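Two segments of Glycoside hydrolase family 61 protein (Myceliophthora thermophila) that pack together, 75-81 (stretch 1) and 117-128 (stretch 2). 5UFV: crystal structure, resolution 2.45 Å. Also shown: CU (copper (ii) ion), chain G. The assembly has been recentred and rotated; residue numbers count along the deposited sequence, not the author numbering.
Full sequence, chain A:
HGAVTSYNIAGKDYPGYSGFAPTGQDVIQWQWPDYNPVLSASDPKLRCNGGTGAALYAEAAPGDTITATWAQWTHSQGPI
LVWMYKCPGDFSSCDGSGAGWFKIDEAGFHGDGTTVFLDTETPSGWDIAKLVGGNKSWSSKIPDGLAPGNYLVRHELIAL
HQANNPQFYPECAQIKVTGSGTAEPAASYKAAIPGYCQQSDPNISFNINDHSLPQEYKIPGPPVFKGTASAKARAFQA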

ATOM      1  N   HIS A  75      -0.151 -12.985   7.369  1.00 31.44           N
ATOM      2  CA  HIS A  75      -0.226 -12.303   8.690  1.00 30.74           C
ATOM      3  C   HIS A  75      -1.564 -11.625   8.979  1.00 29.79           C
ATOM      4  O   HIS A  75      -2.128 -10.957   8.132  1.00 29.97           O
ATOM      5  CB  HIS A  75       0.912 -11.288   8.838  1.00 30.18           C
ATOM      6  CG  HIS A  75       2.260 -11.870   8.594  1.00 29.65           C
ATOM      7  ND1 HIS A  75       2.763 -12.892   9.363  1.00 30.08           N
ATOM      8  CD2 HIS A  75       3.196 -11.610   7.645  1.00 30.01           C
ATOM      9  CE1 HIS A  75       3.949 -13.246   8.898  1.00 30.67           C
ATOM     10  NE2 HIS A  75       4.240 -12.476   7.865  1.00 30.96           N
ATOM     11  N   SER A  76      -2.026 -11.768  10.207  1.00 30.67           N
ATOM     12  CA  SER A  76      -3.337 -11.292  10.610  1.00 31.89           C
ATOM     13  C   SER A  76      -3.333 -10.031  11.447  1.00 30.87           C
ATOM     14  O   SER A  76      -4.380  -9.562  11.813  1.00 30.19           O
ATOM     15  CB  SER A  76      -4.059 -12.405  11.368  1.00 34.12           C
ATOM     16  OG  SER A  76      -4.346 -13.443  10.451  1.00 35.68           O
ATOM     17  N   GLN A  77      -2.165  -9.472  11.731  1.00 32.15           N
ATOM     18  CA  GLN A  77      -2.072  -8.193  12.421  1.00 32.67           C
ATOM     19  C   GLN A  77      -1.281  -7.145  11.651  1.00 30.39           C
ATOM     20  O   GLN A  77      -0.138  -7.351  11.296  1.00 31.92           O
ATOM     21  CB  GLN A  77      -1.398  -8.374  13.768  1.00 35.96           C
ATOM     22  CG  GLN A  77      -2.145  -9.293  14.717  1.00 39.86           C
ATOM     23  CD  GLN A  77      -1.745 -10.747  14.573  1.00 42.27           C
ATOM     24  OE1 GLN A  77      -0.612 -11.070  14.235  1.00 45.58           O
ATOM     25  NE2 GLN A  77      -2.684 -11.633  14.832  1.00 47.12           N
ATOM     26  N   GLY A  78      -1.915  -6.017  11.413  1.00 28.48           N
ATOM     27  CA  GLY A  78      -1.258  -4.815  10.986  1.00 27.82           C
ATOM     28  C   GLY A  78      -2.113  -4.084   9.960  1.00 28.68           C
ATOM     29  O   GLY A  78      -3.102  -4.623   9.447  1.00 27.39           O
ATOM     30  N   PRO A  79      -1.742  -2.838   9.646  1.00 28.85           N
ATOM     31  CA  PRO A  79      -2.513  -2.047   8.705  1.00 29.16           C
ATOM     32  C   PRO A  79      -2.294  -2.321   7.201  1.00 28.95           C
ATOM     33  O   PRO A  79      -1.312  -2.939   6.783  1.00 27.42           O
ATOM     34  CB  PRO A  79      -2.082  -0.617   9.037  1.00 29.71           C
ATOM     35  CG  PRO A  79      -0.701  -0.759   9.514  1.00 29.78           C
ATOM     36  CD  PRO A  79      -0.707  -2.033  10.312  1.00 29.58           C
ATOM     37  N   ILE A  80      -3.252  -1.844   6.426  1.00 28.46           N
ATOM     38  CA  ILE A  80      -3.201  -1.834   4.989  1.00 29.40           C
ATOM     39  C   ILE A  80      -3.123  -0.368   4.610  1.00 29.38           C
ATOM     40  O   ILE A  80      -3.905   0.425   5.115  1.00 29.82           O
ATOM     41  CB  ILE A  80      -4.524  -2.374   4.408  1.00 30.02           C
ATOM     42  CG1 ILE A  80      -4.748  -3.802   4.873  1.00 30.64           C
ATOM     43  CG2 ILE A  80      -4.521  -2.296   2.899  1.00 29.71           C
ATOM     44  CD1 ILE A  80      -6.067  -4.373   4.433  1.00 32.13           C
ATOM     45  N   LEU A  81      -2.196  -0.018   3.724  1.00 27.90           N
ATOM     46  CA  LEU A  81      -2.153   1.312   3.163  1.00 27.41           C
ATOM     47  C   LEU A  81      -2.092   1.277   1.638  1.00 26.80           C
ATOM     48  O   LEU A  81      -1.368   0.461   1.062  1.00 25.19           O
ATOM     49  CB  LEU A  81      -0.940   2.053   3.683  1.00 28.67           C
ATOM     50  CG  LEU A  81      -1.002   2.449   5.165  1.00 30.26           C
ATOM     51  CD1 LEU A  81      -0.604   1.302   6.074  1.00 31.23           C
ATOM     52  CD2 LEU A  81      -0.097   3.650   5.423  1.00 31.01           C
ATOM     53  N   PHE A 117      -7.619  -8.364  21.330  1.00 37.31           N
ATOM     54  CA  PHE A 117      -6.540  -7.406  21.470  1.00 39.09           C
ATOM     55  C   PHE A 117      -5.781  -7.214  20.160  1.00 38.45           C
ATOM     56  O   PHE A 117      -6.016  -7.921  19.169  1.00 37.84           O
ATOM     57  CB  PHE A 117      -5.564  -7.879  22.542  1.00 40.82           C
ATOM     58  CG  PHE A 117      -6.220  -8.231  23.838  1.00 42.31           C
ATOM     59  CD1 PHE A 117      -6.444  -7.260  24.803  1.00 42.75           C
ATOM     60  CD2 PHE A 117      -6.619  -9.544  24.094  1.00 43.36           C
ATOM     61  CE1 PHE A 117      -7.053  -7.595  26.004  1.00 44.56           C
ATOM     62  CE2 PHE A 117      -7.232  -9.883  25.302  1.00 44.93           C
ATOM     63  CZ  PHE A 117      -7.442  -8.906  26.258  1.00 44.94           C
ATOM     64  N   LEU A 118      -4.851  -6.260  20.186  1.00 39.32           N
ATOM     65  CA  LEU A 118      -3.977  -5.958  19.052  1.00 39.84           C
ATOM     66  C   LEU A 118      -3.214  -7.182  18.601  1.00 40.23           C
ATOM     67  O   LEU A 118      -2.981  -7.334  17.401  1.00 42.46           O
ATOM     68  CB  LEU A 118      -2.965  -4.853  19.386  1.00 40.18           C
ATOM     69  CG  LEU A 118      -3.495  -3.436  19.637  1.00 41.71           C
ATOM     70  CD1 LEU A 118      -2.393  -2.552  20.187  1.00 42.98           C
ATOM     71  CD2 LEU A 118      -4.091  -2.801  18.392  1.00 41.30           C
ATOM     72  N   ASP A 119      -2.828  -8.039  19.548  1.00 40.88           N
ATOM     73  CA  ASP A 119      -2.072  -9.252  19.227  1.00 40.89           C
ATOM     74  C   ASP A 119      -2.932 -10.509  19.046  1.00 41.68           C
ATOM     75  O   ASP A 119      -2.391 -11.573  18.797  1.00 41.29           O
ATOM     76  CB  ASP A 119      -0.977  -9.506  20.266  1.00 41.02           C
ATOM     77  CG  ASP A 119      -1.508 -10.030  21.586  1.00 43.76           C
ATOM     78  OD1 ASP A 119      -2.699  -9.835  21.899  1.00 46.17           O
ATOM     79  OD2 ASP A 119      -0.705 -10.617  22.346  1.00 44.43           O
ATOM     80  N   THR A 120      -4.256 -10.394  19.140  1.00 41.51           N
ATOM     81  CA  THR A 120      -5.105 -11.566  18.990  1.00 41.74           C
ATOM     82  C   THR A 120      -5.068 -12.091  17.555  1.00 41.43           C
ATOM     83  O   THR A 120      -5.218 -11.328  16.606  1.00 39.39           O
ATOM     84  CB  THR A 120      -6.554 -11.263  19.382  1.00 42.21           C
ATOM     85  OG1 THR A 120      -6.598 -10.969  20.778  1.00 44.25           O
ATOM     86  CG2 THR A 120      -7.482 -12.474  19.073  1.00 42.56           C
ATOM     87  N   GLU A 121      -4.911 -13.407  17.435  1.00 43.42           N
ATOM     88  CA  GLU A 121      -4.750 -14.097  16.160  1.00 45.98           C
ATOM     89  C   GLU A 121      -6.086 -14.520  15.518  1.00 43.28           C
ATOM     90  O   GLU A 121      -6.323 -14.218  14.361  1.00 39.48           O
ATOM     91  CB  GLU A 121      -3.819 -15.297  16.354  1.00 51.69           C
ATOM     92  CG  GLU A 121      -3.566 -16.125  15.096  1.00 57.84           C
ATOM     93  CD  GLU A 121      -2.676 -15.451  14.055  1.00 60.04           C
ATOM     94  OE1 GLU A 121      -2.101 -14.358  14.306  1.00 58.44           O
ATOM     95  OE2 GLU A 121      -2.548 -16.057  12.967  1.00 63.93           O
ATOM     96  N   THR A 122      -6.941 -15.227  16.254  1.00 44.98           N
ATOM     97  CA  THR A 122      -8.339 -15.434  15.831  1.00 46.09           C
ATOM     98  C   THR A 122      -9.284 -15.173  16.996  1.00 44.85           C
ATOM     99  O   THR A 122      -9.017 -15.619  18.110  1.00 43.90           O
ATOM    100  CB  THR A 122      -8.647 -16.857  15.310  1.00 48.73           C
ATOM    101  OG1 THR A 122      -8.496 -17.782  16.384  1.00 55.13           O
ATOM    102  CG2 THR A 122      -7.716 -17.265  14.169  1.00 49.90           C
ATOM    103  N   PRO A 123     -10.369 -14.432  16.759  1.00 44.50           N
ATOM    104  CA  PRO A 123     -10.618 -13.708  15.506  1.00 42.28           C
ATOM    105  C   PRO A 123      -9.917 -12.321  15.476  1.00 39.98           C
ATOM    106  O   PRO A 123     -10.293 -11.407  16.224  1.00 39.89           O
ATOM    107  CB  PRO A 123     -12.132 -13.525  15.537  1.00 43.75           C
ATOM    108  CG  PRO A 123     -12.453 -13.365  17.004  1.00 44.32           C
ATOM    109  CD  PRO A 123     -11.380 -14.096  17.779  1.00 44.66           C
ATOM    110  N   SER A 124      -8.924 -12.165  14.610  1.00 36.09           N
ATOM    111  CA  SER A 124      -8.172 -10.908  14.522  1.00 34.41           C
ATOM    112  C   SER A 124      -9.056  -9.653  14.405  1.00 32.58           C
ATOM    113  O   SER A 124     -10.016  -9.618  13.655  1.00 33.04           O
ATOM    114  CB  SER A 124      -7.198 -10.946  13.330  1.00 32.20           C
ATOM    115  OG  SER A 124      -6.697  -9.643  13.071  1.00 32.40           O
ATOM    116  N   GLY A 125      -8.699  -8.605  15.114  1.00 31.35           N
ATOM    117  CA  GLY A 125      -9.403  -7.334  14.958  1.00 32.57           C
ATOM    118  C   GLY A 125      -8.878  -6.428  13.854  1.00 31.79           C
ATOM    119  O   GLY A 125      -9.236  -5.245  13.805  1.00 31.06           O
ATOM    120  N   TRP A 126      -8.034  -6.972  12.975  1.00 31.31           N
ATOM    121  CA  TRP A 126      -7.470  -6.210  11.859  1.00 31.06           C
ATOM    122  C   TRP A 126      -8.085  -6.610  10.515  1.00 32.83           C
ATOM    123  O   TRP A 126      -8.268  -7.795  10.214  1.00 31.97           O
ATOM    124  CB  TRP A 126      -5.977  -6.466  11.769  1.00 29.84           C
ATOM    125  CG  TRP A 126      -5.181  -6.154  12.996  1.00 29.15           C
ATOM    126  CD1 TRP A 126      -4.982  -6.959  14.082  1.00 28.85           C
ATOM    127  CD2 TRP A 126      -4.421  -4.971  13.223  1.00 27.74           C
ATOM    128  NE1 TRP A 126      -4.157  -6.330  14.979  1.00 29.41           N
ATOM    129  CE2 TRP A 126      -3.799  -5.109  14.471  1.00 28.71           C
ATOM    130  CE3 TRP A 126      -4.209  -3.806  12.484  1.00 27.01           C
ATOM    131  CZ2 TRP A 126      -2.969  -4.121  15.002  1.00 29.87           C
ATOM    132  CZ3 TRP A 126      -3.410  -2.824  13.011  1.00 28.20           C
ATOM    133  CH2 TRP A 126      -2.792  -2.981  14.265  1.00 29.15           C
ATOM    134  N   ASP A 127      -8.361  -5.610   9.691  1.00 34.86           N
ATOM    135  CA  ASP A 127      -8.874  -5.842   8.344  1.00 36.38           C
ATOM    136  C   ASP A 127      -7.912  -6.659   7.477  1.00 34.23           C
ATOM    137  O   ASP A 127      -8.339  -7.382   6.584  1.00 37.53           O
ATOM    138  CB  ASP A 127      -9.183  -4.500   7.659  1.00 38.05           C
ATOM    139  CG  ASP A 127     -10.457  -3.867   8.187  1.00 40.88           C
ATOM    140  OD1 ASP A 127     -11.472  -4.574   8.290  1.00 41.81           O
ATOM    141  OD2 ASP A 127     -10.446  -2.670   8.525  1.00 46.11           O
ATOM    142  N   ILE A 128      -6.623  -6.554   7.745  1.00 30.68           N
ATOM    143  CA  ILE A 128      -5.656  -7.348   7.026  1.00 29.84           C
ATOM    144  C   ILE A 128      -5.940  -8.857   7.108  1.00 29.77           C
ATOM    145  O   ILE A 128      -5.555  -9.600   6.232  1.00 30.35           O
ATOM    146  CB  ILE A 128      -4.223  -7.067   7.540  1.00 28.31           C
ATOM    147  CG1 ILE A 128      -3.192  -7.322   6.439  1.00 27.63           C
ATOM    148  CG2 ILE A 128      -3.905  -7.913   8.762  1.00 28.33           C
ATOM    149  CD1 ILE A 128      -1.789  -6.887   6.806  1.00 27.35           C
TER
HETATM  150 CU    CU G 301       5.651 -12.957   6.540  1.00 34.36          CU
HETATM  151  O   HOH W   1      -5.643  -4.000   9.015  1.00 21.43           O

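Only the start of a strand, at Ile 80 and Leu 81, is regular in stretch 1, and stretch 2 has no regular helix or strand. Their backbones come close at Gln 77 CA and Trp 126 CA (5.8 Å), yet each of the three direct hydrogen bonds comes from a side chain. At the centre, Trp 126 (chi1 m, chi2 84°) lays its indole against the backbone of stretch 1. Gln 77 CA sits 3.7 Å from the centroid of the five-membered ring, and Gly 78 CA 3.7 Å from that of the six-membered ring, both over one face as CH-pi contacts. Gly 78, at phi/psi 142/169, calls for glycine: a CB would jam against the preceding carbonyl. Trp 126 NE1 donates to Leu 118 O (2.9 Å).

Gln 77 CA-to-CB points sideways; chi1 m with chi2 p brings its primary amide close to stretch 2, where NE2, carrying two hydrogens, donates to Thr 120 O (3.1 Å) and Glu 121 OE1 (2.8 Å). Ser 124, chi1 t, uses its hydroxyl twice: OG donates to Ser 76 O (2.6 Å) and accepts from Trp 126 N (3.0 Å).

Beyond the indole, buried, branched and apolar Ile 128 (both chi t) and Ile 80 pack hydrocarbon surfaces, CG1 to CG1 4.2 Å. A water links Gly 78 O to Ile 128 N. His 75 points sideways, its ring outside the contact, and NE2 binds CU at 2.0 Å.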